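Local structure of glucan-binding protein C (Streptococcus mutans, 6CAM) at residues T177-I182 with I327-N332; S221-N226 with A334-K339; H235-N240 with F314-N319. The protein probably binds glucan at the bacterial surface, this chain being the calcium- and glucose-binding domain of a cell-wall-anchored protein together with a long flanking helix. All coordinates share one frame; numbering follows the deposited sequence.

Contact 1 of 3, residues T177-I182 with I327-N332; sequences TKTIFI and IWFATN. With BGC (beta-D-glucopyranose), chain D; BGC (beta-D-glucopyranose), chain C.
Thr179 OG1 is gripped by several partners: it accepts the backbone N-H of Thr331 (OG1 to N 3.2 Å), bonds to Pro176 O, and meets a water that passes the link on to Thr331 O. Thr177 O lies almost in the amide plane of Asn332, and Asn332 ND2 donates to it over 2.9 Å with an N-H...O angle of 168°. OD1 of the same amide is bonded to Ser221 OG and Ala334 N, so its rotation is fixed from both sides. The indole is held at one edge: Trp328 NE1 reaches Lys178 O at a short 2.6 Å, with that oxygen in the ring plane. Trp328 CG lies opposite the backbone N (chi1 -176°), which carries the indole along the strand to this oxygen.

Across 180-182 and 327-329 the backbone forms a regular antiparallel ladder, with hydrogen-bonded pairs Ile180–Phe329 and Ile182–Ile327 on either side of the non-hydrogen-bonded pair Phe181–Trp328. It joins strand 180-184 to strand 325-329, an edge strand, within this chain, of a four-stranded sheet, consistent with the lectin-like beta-sandwich of the GbpC family. Phe181 and Trp328 point to one face. Trp328 CB sits over the Phe181 ring, 3.9 Å from its centroid, whereas the two rings, inclined by 27°, are slid apart and barely overlap; the ring that does stack with Phe181 is Tyr100. Ile180, Ile182, Ile327 and Phe329 make the other, apolar face, with Ile182 CG2 and Ile327 CG2 3.5 Å apart, and Ile180 and Ile327 pack on Phe314.

Residues 327-330 border both glucoses. Trp328 N donates to O3 of the chain C glucose through a bent 3.3 Å bond, while O2 of the chain D glucose lies over the centre of the Trp328 ring system, 3.8 Å above its plane.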
loop_
_atom_site.group_PDB
_atom_site.type_symbol
_atom_site.label_atom_id
_atom_site.label_comp_id
_atom_site.label_asym_id
_atom_site.label_seq_id
_atom_site.Cartn_x
_atom_site.Cartn_y
_atom_site.Cartn_z
ATOM N N THR A 177 3.101 -11.938 -0.861
ATOM C CA THR A 177 2.637 -10.841 -1.730
ATOM C C THR A 177 1.858 -9.788 -0.940
ATOM O O THR A 177 1.577 -8.716 -1.457
ATOM C CB THR A 177 1.765 -11.333 -2.927
ATOM O OG1 THR A 177 0.487 -11.793 -2.467
ATOM C CG2 THR A 177 2.452 -12.439 -3.692
ATOM N N LYS A 178 1.515 -10.093 0.307
ATOM C CA LYS A 178 0.866 -9.136 1.189
ATOM C C LYS A 178 1.877 -8.491 2.136
ATOM O O LYS A 178 1.586 -7.480 2.735
ATOM C CB LYS A 178 -0.212 -9.823 2.010
ATOM C CG LYS A 178 -1.354 -10.396 1.205
ATOM C CD LYS A 178 -2.274 -11.222 2.080
ATOM C CE LYS A 178 -3.092 -10.363 3.008
ATOM N NZ LYS A 178 -4.023 -11.153 3.830
ATOM N N THR A 179 3.018 -9.156 2.293
ATOM C CA THR A 179 4.217 -8.670 2.890
ATOM C C THR A 179 4.036 -8.403 4.363
ATOM O O THR A 179 3.865 -9.339 5.090
ATOM C CB THR A 179 4.866 -7.531 2.108
ATOM O OG1 THR A 179 4.753 -7.759 0.677
ATOM C CG2 THR A 179 6.318 -7.413 2.471
ATOM N N ILE A 180 3.979 -7.157 4.800
ATOM C CA ILE A 180 4.118 -6.841 6.217
ATOM C C ILE A 180 3.212 -5.674 6.585
ATOM O O ILE A 180 3.084 -4.744 5.849
ATOM C CB ILE A 180 5.602 -6.549 6.494
ATOM C CG1 ILE A 180 5.944 -6.381 7.961
ATOM C CG2 ILE A 180 6.109 -5.354 5.719
ATOM C CD1 ILE A 180 7.441 -6.164 8.126
ATOM N N PHE A 181 2.648 -5.736 7.760
ATOM C CA PHE A 181 1.871 -4.636 8.291
ATOM C C PHE A 181 2.656 -4.325 9.586
ATOM O O PHE A 181 2.777 -5.132 10.409
ATOM C CB PHE A 181 0.448 -5.031 8.538
ATOM C CG PHE A 181 -0.479 -3.879 8.647
ATOM C CD1 PHE A 181 -0.142 -2.819 9.378
ATOM C CD2 PHE A 181 -1.658 -3.874 8.011
ATOM C CE1 PHE A 181 -0.994 -1.725 9.502
ATOM C CE2 PHE A 181 -2.511 -2.800 8.114
ATOM C CZ PHE A 181 -2.168 -1.740 8.881
ATOM N N ILE A 182 3.225 -3.157 9.683
ATOM C CA ILE A 182 4.105 -2.839 10.776
ATOM C C ILE A 182 3.694 -1.522 11.393
ATOM O O ILE A 182 3.216 -0.646 10.702
ATOM C CB ILE A 182 5.568 -2.862 10.314
ATOM C CG1 ILE A 182 6.527 -2.533 11.447
ATOM C CG2 ILE A 182 5.822 -1.947 9.132
ATOM C CD1 ILE A 182 7.934 -3.009 11.162
ATOM N N ILE A 327 2.166 1.124 8.691
ATOM C CA ILE A 327 2.164 1.012 7.257
ATOM C C ILE A 327 1.915 -0.442 6.936
ATOM O O ILE A 327 2.461 -1.331 7.584
ATOM C CB ILE A 327 3.496 1.493 6.629
ATOM C CG1 ILE A 327 3.454 1.403 5.102
ATOM C CG2 ILE A 327 4.684 0.689 7.125
ATOM C CD1 ILE A 327 4.534 2.196 4.387
ATOM N N TRP A 328 1.051 -0.671 5.965
ATOM C CA TRP A 328 0.983 -1.954 5.318
ATOM C C TRP A 328 1.826 -1.798 4.084
ATOM O O TRP A 328 1.478 -1.075 3.190
ATOM C CB TRP A 328 -0.435 -2.289 4.951
ATOM C CG TRP A 328 -0.593 -3.621 4.380
ATOM C CD1 TRP A 328 0.396 -4.512 3.984
ATOM C CD2 TRP A 328 -1.813 -4.250 4.135
ATOM N NE1 TRP A 328 -0.173 -5.655 3.495
ATOM C CE2 TRP A 328 -1.529 -5.525 3.587
ATOM C CE3 TRP A 328 -3.152 -3.878 4.346
ATOM C CZ2 TRP A 328 -2.533 -6.417 3.231
ATOM C CZ3 TRP A 328 -4.155 -4.773 3.983
ATOM C CH2 TRP A 328 -3.835 -6.026 3.437
ATOM N N PHE A 329 2.963 -2.446 4.053
ATOM C CA PHE A 329 3.837 -2.306 2.938
ATOM C C PHE A 329 3.802 -3.649 2.285
ATOM O O PHE A 329 4.144 -4.625 2.903
ATOM C CB PHE A 329 5.288 -1.976 3.336
ATOM C CG PHE A 329 6.197 -1.949 2.145
ATOM C CD1 PHE A 329 6.253 -0.820 1.363
ATOM C CD2 PHE A 329 6.885 -3.072 1.751
ATOM C CE1 PHE A 329 7.031 -0.796 0.219
ATOM C CE2 PHE A 329 7.685 -3.053 0.630
ATOM C CZ PHE A 329 7.746 -1.924 -0.148
ATOM N N ALA A 330 3.496 -3.674 0.999
ATOM C CA ALA A 330 3.327 -4.886 0.239
ATOM C C ALA A 330 4.011 -4.569 -1.071
ATOM O O ALA A 330 3.947 -3.445 -1.562
ATOM C CB ALA A 330 1.865 -5.251 0.034
ATOM N N THR A 331 4.736 -5.530 -1.595
ATOM C CA THR A 331 5.300 -5.358 -2.903
ATOM C C THR A 331 5.125 -6.699 -3.570
ATOM O O THR A 331 5.282 -7.737 -2.952
ATOM C CB THR A 331 6.776 -4.912 -2.855
ATOM O OG1 THR A 331 7.222 -4.692 -4.192
ATOM C CG2 THR A 331 7.659 -5.953 -2.147
ATOM N N ASN A 332 4.745 -6.649 -4.824
ATOM C CA ASN A 332 4.334 -7.829 -5.570
ATOM C C ASN A 332 4.323 -7.401 -7.020
ATOM O O ASN A 332 4.731 -6.274 -7.312
ATOM C CB ASN A 332 2.981 -8.310 -5.069
ATOM C CG ASN A 332 1.971 -7.194 -4.984
ATOM O OD1 ASN A 332 1.761 -6.470 -5.960
ATOM N ND2 ASN A 332 1.343 -7.044 -3.812
HETATM C C2 BGC D . -2.302 -2.647 -0.100
HETATM C C3 BGC D . -1.753 -2.205 -1.478
HETATM C C4 BGC D . -0.274 -1.837 -1.422
HETATM C C5 BGC D . 0.245 -1.979 0.004
HETATM C C6 BGC D . 1.686 -1.565 0.080
HETATM C C1 BGC D . -1.861 -1.761 1.086
HETATM O O1 BGC D . -2.743 -0.633 1.245
HETATM O O2 BGC D . -1.983 -4.039 0.152
HETATM O O3 BGC D . -2.468 -1.076 -2.028
HETATM O O4 BGC D . 0.483 -2.674 -2.316
HETATM O O5 BGC D . -0.541 -1.234 0.934
HETATM O O6 BGC D . 2.089 -0.351 -0.516
HETATM C C2 BGC C . -0.605 2.742 5.372
HETATM C C3 BGC C . -1.136 2.262 4.078
HETATM C C4 BGC C . -2.615 2.389 3.843
HETATM C C5 BGC C . -3.173 3.715 4.397
HETATM C C6 BGC C . -4.699 3.919 4.342
HETATM C C1 BGC C . -1.288 4.013 5.859
HETATM O O1 BGC C . -0.928 4.266 7.237
HETATM O O2 BGC C . 0.632 3.038 4.738
HETATM O O3 BGC C . -0.458 1.046 3.645
HETATM O O4 BGC C . -2.300 2.536 2.474
HETATM O O5 BGC C . -2.715 3.875 5.743
HETATM O O6 BGC C . -5.060 5.147 3.626
HETATM O O HOH W 1 6.721 -9.155 -0.895
#

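Contact 2 of 3, residues S221-N226 with A334-K339. With CA (calcium ion), chain B; BGC (beta-D-glucopyranose), chain C; BGC (beta-D-glucopyranose), chain D.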
loop_
_atom_site.group_PDB
_atom_site.type_symbol
_atom_site.label_atom_id
_atom_site.label_comp_id
_atom_site.label_asym_id
_atom_site.label_seq_id
_atom_site.Cartn_x
_atom_site.Cartn_y
_atom_site.Cartn_z
ATOM N N SER A 221 5.521 -3.666 -7.560
ATOM C CA SER A 221 4.715 -2.551 -7.133
ATOM C C SER A 221 5.311 -1.928 -5.874
ATOM O O SER A 221 5.807 -2.619 -5.000
ATOM C CB SER A 221 3.309 -3.051 -6.833
ATOM O OG SER A 221 3.320 -3.937 -5.721
ATOM N N LEU A 222 5.194 -0.618 -5.780
ATOM C CA LEU A 222 5.450 0.133 -4.564
ATOM C C LEU A 222 4.221 1.032 -4.427
ATOM O O LEU A 222 4.287 2.250 -4.596
ATOM C CB LEU A 222 6.727 0.946 -4.707
ATOM C CG LEU A 222 7.994 0.080 -4.870
ATOM C CD1 LEU A 222 9.201 0.923 -5.217
ATOM C CD2 LEU A 222 8.238 -0.712 -3.617
ATOM N N SER A 223 3.090 0.409 -4.131
ATOM C CA SER A 223 1.803 1.123 -4.117
ATOM C C SER A 223 1.559 1.762 -2.782
ATOM O O SER A 223 2.257 1.502 -1.826
ATOM C CB SER A 223 0.641 0.169 -4.468
ATOM O OG SER A 223 0.810 -0.359 -5.765
ATOM N N SER A 224 0.543 2.619 -2.733
ATOM C CA SER A 224 -0.014 3.082 -1.486
ATOM C C SER A 224 1.057 3.779 -0.663
ATOM O O SER A 224 1.213 3.524 0.525
ATOM C CB SER A 224 -0.713 1.937 -0.743
ATOM O OG SER A 224 -1.150 2.337 0.545
ATOM N N LEU A 225 1.775 4.673 -1.315
ATOM C CA LEU A 225 2.731 5.526 -0.655
ATOM C C LEU A 225 1.976 6.805 -0.272
ATOM O O LEU A 225 2.092 7.800 -0.927
ATOM C CB LEU A 225 3.877 5.828 -1.579
ATOM C CG LEU A 225 4.720 4.562 -1.870
ATOM C CD1 LEU A 225 5.888 4.958 -2.717
ATOM C CD2 LEU A 225 5.167 3.864 -0.581
ATOM N N ASN A 226 1.262 6.727 0.825
ATOM C CA ASN A 226 0.447 7.832 1.312
ATOM C C ASN A 226 1.290 8.959 1.868
ATOM O O ASN A 226 2.299 8.749 2.550
ATOM C CB ASN A 226 -0.458 7.367 2.454
ATOM C CG ASN A 226 -1.303 6.200 2.077
ATOM O OD1 ASN A 226 -0.810 5.076 1.981
ATOM N ND2 ASN A 226 -2.579 6.432 1.922
ATOM N N ALA A 334 1.737 -6.719 -8.819
ATOM C CA ALA A 334 0.493 -6.037 -9.188
ATOM C C ALA A 334 0.733 -4.546 -9.191
ATOM O O ALA A 334 0.372 -3.829 -8.256
ATOM C CB ALA A 334 -0.627 -6.404 -8.248
ATOM N N VAL A 335 1.346 -4.072 -10.264
ATOM C CA VAL A 335 1.700 -2.654 -10.340
ATOM C C VAL A 335 0.408 -1.872 -10.589
ATOM O O VAL A 335 -0.404 -2.241 -11.424
ATOM C CB VAL A 335 2.724 -2.390 -11.440
ATOM C CG1 VAL A 335 2.982 -0.908 -11.620
ATOM C CG2 VAL A 335 4.023 -3.146 -11.146
ATOM N N ALA A 336 0.238 -0.783 -9.863
ATOM C CA ALA A 336 -0.957 0.018 -9.957
ATOM C C ALA A 336 -0.730 1.026 -11.041
ATOM O O ALA A 336 -0.008 1.968 -10.847
ATOM C CB ALA A 336 -1.252 0.702 -8.648
ATOM N N VAL A 337 -1.319 0.798 -12.204
ATOM C CA VAL A 337 -1.149 1.702 -13.324
ATOM C C VAL A 337 -2.459 2.428 -13.585
ATOM O O VAL A 337 -3.529 1.955 -13.164
ATOM C CB VAL A 337 -0.704 0.961 -14.580
ATOM C CG1 VAL A 337 0.678 0.359 -14.369
ATOM C CG2 VAL A 337 -1.700 -0.122 -14.983
ATOM N N PRO A 338 -2.399 3.564 -14.289
ATOM C CA PRO A 338 -3.647 4.231 -14.613
ATOM C C PRO A 338 -4.482 3.361 -15.552
ATOM O O PRO A 338 -3.943 2.727 -16.470
ATOM C CB PRO A 338 -3.199 5.493 -15.343
ATOM C CG PRO A 338 -1.764 5.581 -15.184
ATOM C CD PRO A 338 -1.265 4.217 -14.944
ATOM N N LYS A 339 -5.776 3.321 -15.284
ATOM C CA LYS A 339 -6.740 2.546 -16.058
ATOM C C LYS A 339 -7.701 3.435 -16.815
ATOM O O LYS A 339 -7.764 4.632 -16.587
ATOM C CB LYS A 339 -7.576 1.668 -15.144
ATOM C CG LYS A 339 -6.821 0.872 -14.110
ATOM C CD LYS A 339 -6.017 -0.244 -14.717
ATOM C CE LYS A 339 -5.582 -1.192 -13.608
ATOM N NZ LYS A 339 -4.657 -2.257 -14.106
HETATM CA CA CA B . 0.030 2.973 2.434
HETATM C C2 BGC C . -0.605 2.742 5.372
HETATM C C3 BGC C . -1.136 2.262 4.078
HETATM C C4 BGC C . -2.615 2.389 3.843
HETATM C C5 BGC C . -3.173 3.715 4.397
HETATM C C6 BGC C . -4.699 3.919 4.342
HETATM C C1 BGC C . -1.288 4.013 5.859
HETATM O O1 BGC C . -0.928 4.266 7.237
HETATM O O2 BGC C . 0.632 3.038 4.738
HETATM O O3 BGC C . -0.458 1.046 3.645
HETATM O O4 BGC C . -2.300 2.536 2.474
HETATM O O5 BGC C . -2.715 3.875 5.743
HETATM O O6 BGC C . -5.060 5.147 3.626
HETATM C C2 BGC D . -2.302 -2.647 -0.100
HETATM C C3 BGC D . -1.753 -2.205 -1.478
HETATM C C4 BGC D . -0.274 -1.837 -1.422
HETATM C C5 BGC D . 0.245 -1.979 0.004
HETATM C C6 BGC D . 1.686 -1.565 0.080
HETATM C C1 BGC D . -1.861 -1.761 1.086
HETATM O O1 BGC D . -2.743 -0.633 1.245
HETATM O O2 BGC D . -1.983 -4.039 0.152
HETATM O O3 BGC D . -2.468 -1.076 -2.028
HETATM O O4 BGC D . 0.483 -2.674 -2.316
HETATM O O5 BGC D . -0.541 -1.234 0.934
HETATM O O6 BGC D . 2.089 -0.351 -0.516
HETATM O O HOH W 2 2.371 -0.058 -7.944
HETATM O O HOH W 3 1.686 1.326 2.106
#
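Ser221 CB lies against the carbonyl of Ala334, 3.4 Å from Ala334 O, and the same side of it meets Val335 CA. No direct hydrogen bond crosses between 221-226 and 334-339; the polar link is a water that lies 2.7 Å from Ser223 OG and accepts from Ala336 N at 3.0 Å. Ser223 OG also touches Ala336 CB at 3.7 Å.

Beyond Ser223 the same segment supplies calcium ligands. Ser224 chelates the ion through both O and OG, each at 2.3 Å; with OG turned beside the carbonyl carbon (chi1 174°), the two oxygens can reach one metal. Asn226 OD1 adds a third bond of 2.3 Å, and O2, O3 and O4 of the chain C glucose coordinate as well, consistent with metal-assisted sugar binding; the sugar's exact placing is doubtful where its oxygens crowd Glu237 and Ser224. Glu237 and a water complete the coordination.

Leu222, at the strand end, and Leu225 of the loop both pack on Ile261 of strand 260-263, whereas 334-339 runs away from strand 219-222 with Val335 against Val58 of helix 57-60 and Pro338 against Tyr45 and Ala41 of helix 3-51.

Contact 3 of 3, residues H235-N240 with F314-N319. With CA (calcium ion), chain B; BGC (beta-D-glucopyranose), chain C.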
loop_
_atom_site.group_PDB
_atom_site.type_symbol
_atom_site.label_atom_id
_atom_site.label_comp_id
_atom_site.label_asym_id
_atom_site.label_seq_id
_atom_site.Cartn_x
_atom_site.Cartn_y
_atom_site.Cartn_z
ATOM N N HIS A 235 2.519 12.759 7.625
ATOM C CA HIS A 235 2.774 11.336 7.499
ATOM C C HIS A 235 3.226 11.065 6.098
ATOM O O HIS A 235 2.501 11.336 5.179
ATOM C CB HIS A 235 1.444 10.621 7.759
ATOM C CG HIS A 235 1.501 9.143 7.604
ATOM N ND1 HIS A 235 1.543 8.288 8.688
ATOM C CD2 HIS A 235 1.466 8.357 6.500
ATOM C CE1 HIS A 235 1.564 7.038 8.252
ATOM N NE2 HIS A 235 1.515 7.053 6.930
ATOM N N VAL A 236 4.390 10.479 5.902
ATOM C CA VAL A 236 4.871 10.242 4.559
ATOM C C VAL A 236 5.473 8.864 4.528
ATOM O O VAL A 236 6.208 8.508 5.421
ATOM C CB VAL A 236 5.968 11.254 4.114
ATOM C CG1 VAL A 236 6.303 11.046 2.646
ATOM C CG2 VAL A 236 5.523 12.695 4.314
ATOM N N GLU A 237 5.100 8.112 3.502
ATOM C CA GLU A 237 5.621 6.790 3.264
ATOM C C GLU A 237 6.592 6.898 2.151
ATOM O O GLU A 237 6.291 7.497 1.111
ATOM C CB GLU A 237 4.448 5.854 2.933
ATOM C CG GLU A 237 3.595 5.802 4.186
ATOM C CD GLU A 237 2.313 5.060 4.136
ATOM O OE1 GLU A 237 2.006 4.368 3.146
ATOM O OE2 GLU A 237 1.607 5.135 5.191
ATOM N N LYS A 238 7.764 6.308 2.325
ATOM C CA LYS A 238 8.855 6.477 1.366
ATOM C C LYS A 238 9.525 5.154 1.121
ATOM O O LYS A 238 9.478 4.301 1.960
ATOM C CB LYS A 238 9.900 7.457 1.861
ATOM C CG LYS A 238 9.362 8.795 2.301
ATOM C CD LYS A 238 10.493 9.695 2.745
ATOM C CE LYS A 238 9.932 11.057 3.046
ATOM N NZ LYS A 238 10.935 11.891 3.754
ATOM N N VAL A 239 10.076 4.988 -0.060
ATOM C CA VAL A 239 10.885 3.817 -0.347
ATOM C C VAL A 239 12.202 4.302 -0.883
ATOM O O VAL A 239 12.261 5.107 -1.827
ATOM C CB VAL A 239 10.242 2.879 -1.368
ATOM C CG1 VAL A 239 11.041 1.578 -1.476
ATOM C CG2 VAL A 239 8.835 2.497 -0.962
ATOM N N ASN A 240 13.258 3.796 -0.308
ATOM C CA ASN A 240 14.575 3.973 -0.883
ATOM C C ASN A 240 14.844 2.719 -1.659
ATOM O O ASN A 240 14.895 1.639 -1.088
ATOM C CB ASN A 240 15.579 4.210 0.215
ATOM C CG ASN A 240 16.959 4.519 -0.315
ATOM O OD1 ASN A 240 17.421 3.924 -1.276
ATOM N ND2 ASN A 240 17.629 5.466 0.335
ATOM N N PHE A 314 11.766 0.685 3.120
ATOM C CA PHE A 314 10.597 1.550 3.189
ATOM C C PHE A 314 10.586 2.264 4.495
ATOM O O PHE A 314 11.049 1.739 5.514
ATOM C CB PHE A 314 9.292 0.818 2.879
ATOM C CG PHE A 314 8.877 -0.215 3.898
ATOM C CD1 PHE A 314 8.132 0.149 4.993
ATOM C CD2 PHE A 314 9.199 -1.542 3.728
ATOM C CE1 PHE A 314 7.741 -0.808 5.939
ATOM C CE2 PHE A 314 8.781 -2.512 4.655
ATOM C CZ PHE A 314 8.053 -2.134 5.747
ATOM N N THR A 315 10.022 3.457 4.501
ATOM C CA THR A 315 9.999 4.205 5.729
ATOM C C THR A 315 8.677 4.881 5.839
ATOM O O THR A 315 8.070 5.173 4.832
ATOM C CB THR A 315 11.119 5.270 5.840
ATOM O OG1 THR A 315 10.828 6.375 4.999
ATOM C CG2 THR A 315 12.493 4.713 5.449
ATOM N N VAL A 316 8.233 5.067 7.059
ATOM C CA VAL A 316 7.024 5.842 7.310
ATOM C C VAL A 316 7.242 6.629 8.560
ATOM O O VAL A 316 7.764 6.130 9.539
ATOM C CB VAL A 316 5.806 4.910 7.427
ATOM C CG1 VAL A 316 6.013 3.834 8.480
ATOM C CG2 VAL A 316 4.528 5.711 7.646
ATOM N N GLY A 317 6.813 7.870 8.545
ATOM C CA GLY A 317 6.996 8.672 9.706
ATOM C C GLY A 317 6.307 9.980 9.502
ATOM O O GLY A 317 5.796 10.231 8.452
ATOM N N GLY A 318 6.353 10.813 10.506
ATOM C CA GLY A 318 5.775 12.135 10.417
ATOM C C GLY A 318 4.551 12.334 11.252
ATOM O O GLY A 318 4.048 13.454 11.315
ATOM N N ASN A 319 4.040 11.273 11.895
ATOM C CA ASN A 319 2.897 11.418 12.800
ATOM C C ASN A 319 3.275 12.253 13.999
ATOM O O ASN A 319 4.388 12.193 14.473
ATOM C CB ASN A 319 2.413 10.062 13.322
ATOM C CG ASN A 319 1.666 9.255 12.277
ATOM O OD1 ASN A 319 1.656 9.573 11.077
ATOM N ND2 ASN A 319 1.035 8.199 12.730
HETATM CA CA CA B . 0.030 2.973 2.434
HETATM C C2 BGC C . -0.605 2.742 5.372
HETATM C C3 BGC C . -1.136 2.262 4.078
HETATM C C4 BGC C . -2.615 2.389 3.843
HETATM C C5 BGC C . -3.173 3.715 4.397
HETATM C C6 BGC C . -4.699 3.919 4.342
HETATM C C1 BGC C . -1.288 4.013 5.859
HETATM O O1 BGC C . -0.928 4.266 7.237
HETATM O O2 BGC C . 0.632 3.038 4.738
HETATM O O3 BGC C . -0.458 1.046 3.645
HETATM O O4 BGC C . -2.300 2.536 2.474
HETATM O O5 BGC C . -2.715 3.875 5.743
HETATM O O6 BGC C . -5.060 5.147 3.626
HETATM O O HOH W 4 9.004 8.200 5.835
HETATM O O HOH W 3 1.686 1.326 2.106
#
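The His235 imidazole is held at two places on its edge, with Trp228 stacked on the ring. ND1 donates to Asn319 OD1 over 2.7 Å, the acceptor lying 1° out of the ring plane, while the Asn319 amide is turned 36° from the ring and the donor is tilted from its carbonyl plane. At the other nitrogen, NE2 donates to Glu237 OE2 of the same strand, a His–carboxylate hydrogen bond of 2.6 Å; the position of OE2 is less sure, because it crowds the chain C glucose. The methyl Val316 CG2 approaches the ring obliquely, 3.3 Å from His235 CE1.

These residues lie on an antiparallel pair, strands 233-240 and 312-319, in the larger, curled or branched antiparallel sheet. The hydrogen-bonded pairs are Val236–Gly317 and Lys238–Thr315, and the non-hydrogen-bonded ones Glu237–Val316 and Val239–Phe314. The shortest backbone bond runs from Thr315 N to Lys238 O, 2.7 Å. Gly318, with phi at 110°, takes up a conformation suited to glycine where the chain leaves the regular ladder toward Asn319.

Glu237 and Val316 point the same way, side by side, with CG and CG2 3.6 Å apart. The carboxylate is carried beyond CG in an extended chain, and OE1 binds the calcium ion at 2.5 Å. Ser224 and Asn226 of the neighbouring loop are further ligands. Through NE2 to OE2 His235 would act as a second-shell residue, as far as OE2 can be trusted, and Asn319, itself bonded to Leu323 O, in turn orients His235.

On the other face Lys238 forms a cation-pi interaction with Tyr262, and its CB passes close to Thr315 OG1. That hydroxyl is bridged to the ladder by a water, 2.7 Å from Thr315 OG1 and 2.8 Å from Val236 O, to which it donates.

All three contacts are largely buried and each has a segment at the calcium and glucose site, in contact 2 only 221-226, but their chemistry differs. Contacts 1 and 3 are antiparallel strand pairs in separate sheets, packed through Phe329 on Phe314 and Ile327 on Phe314 and Val316; strands 312-319 and 325-329 follow each other in the chain. Contact 2 is smaller, with no direct hydrogen bond between its segments, and leads out toward the helices. It joins contact 1 through Thr331 OG1 and Ser221 O, and contact 3 through Asn226 O and Glu237 N. Calcium is bound by residues of 221-226 and 235-240, whereas contact 1 meets the sugars mainly through the strand backbone and Trp328.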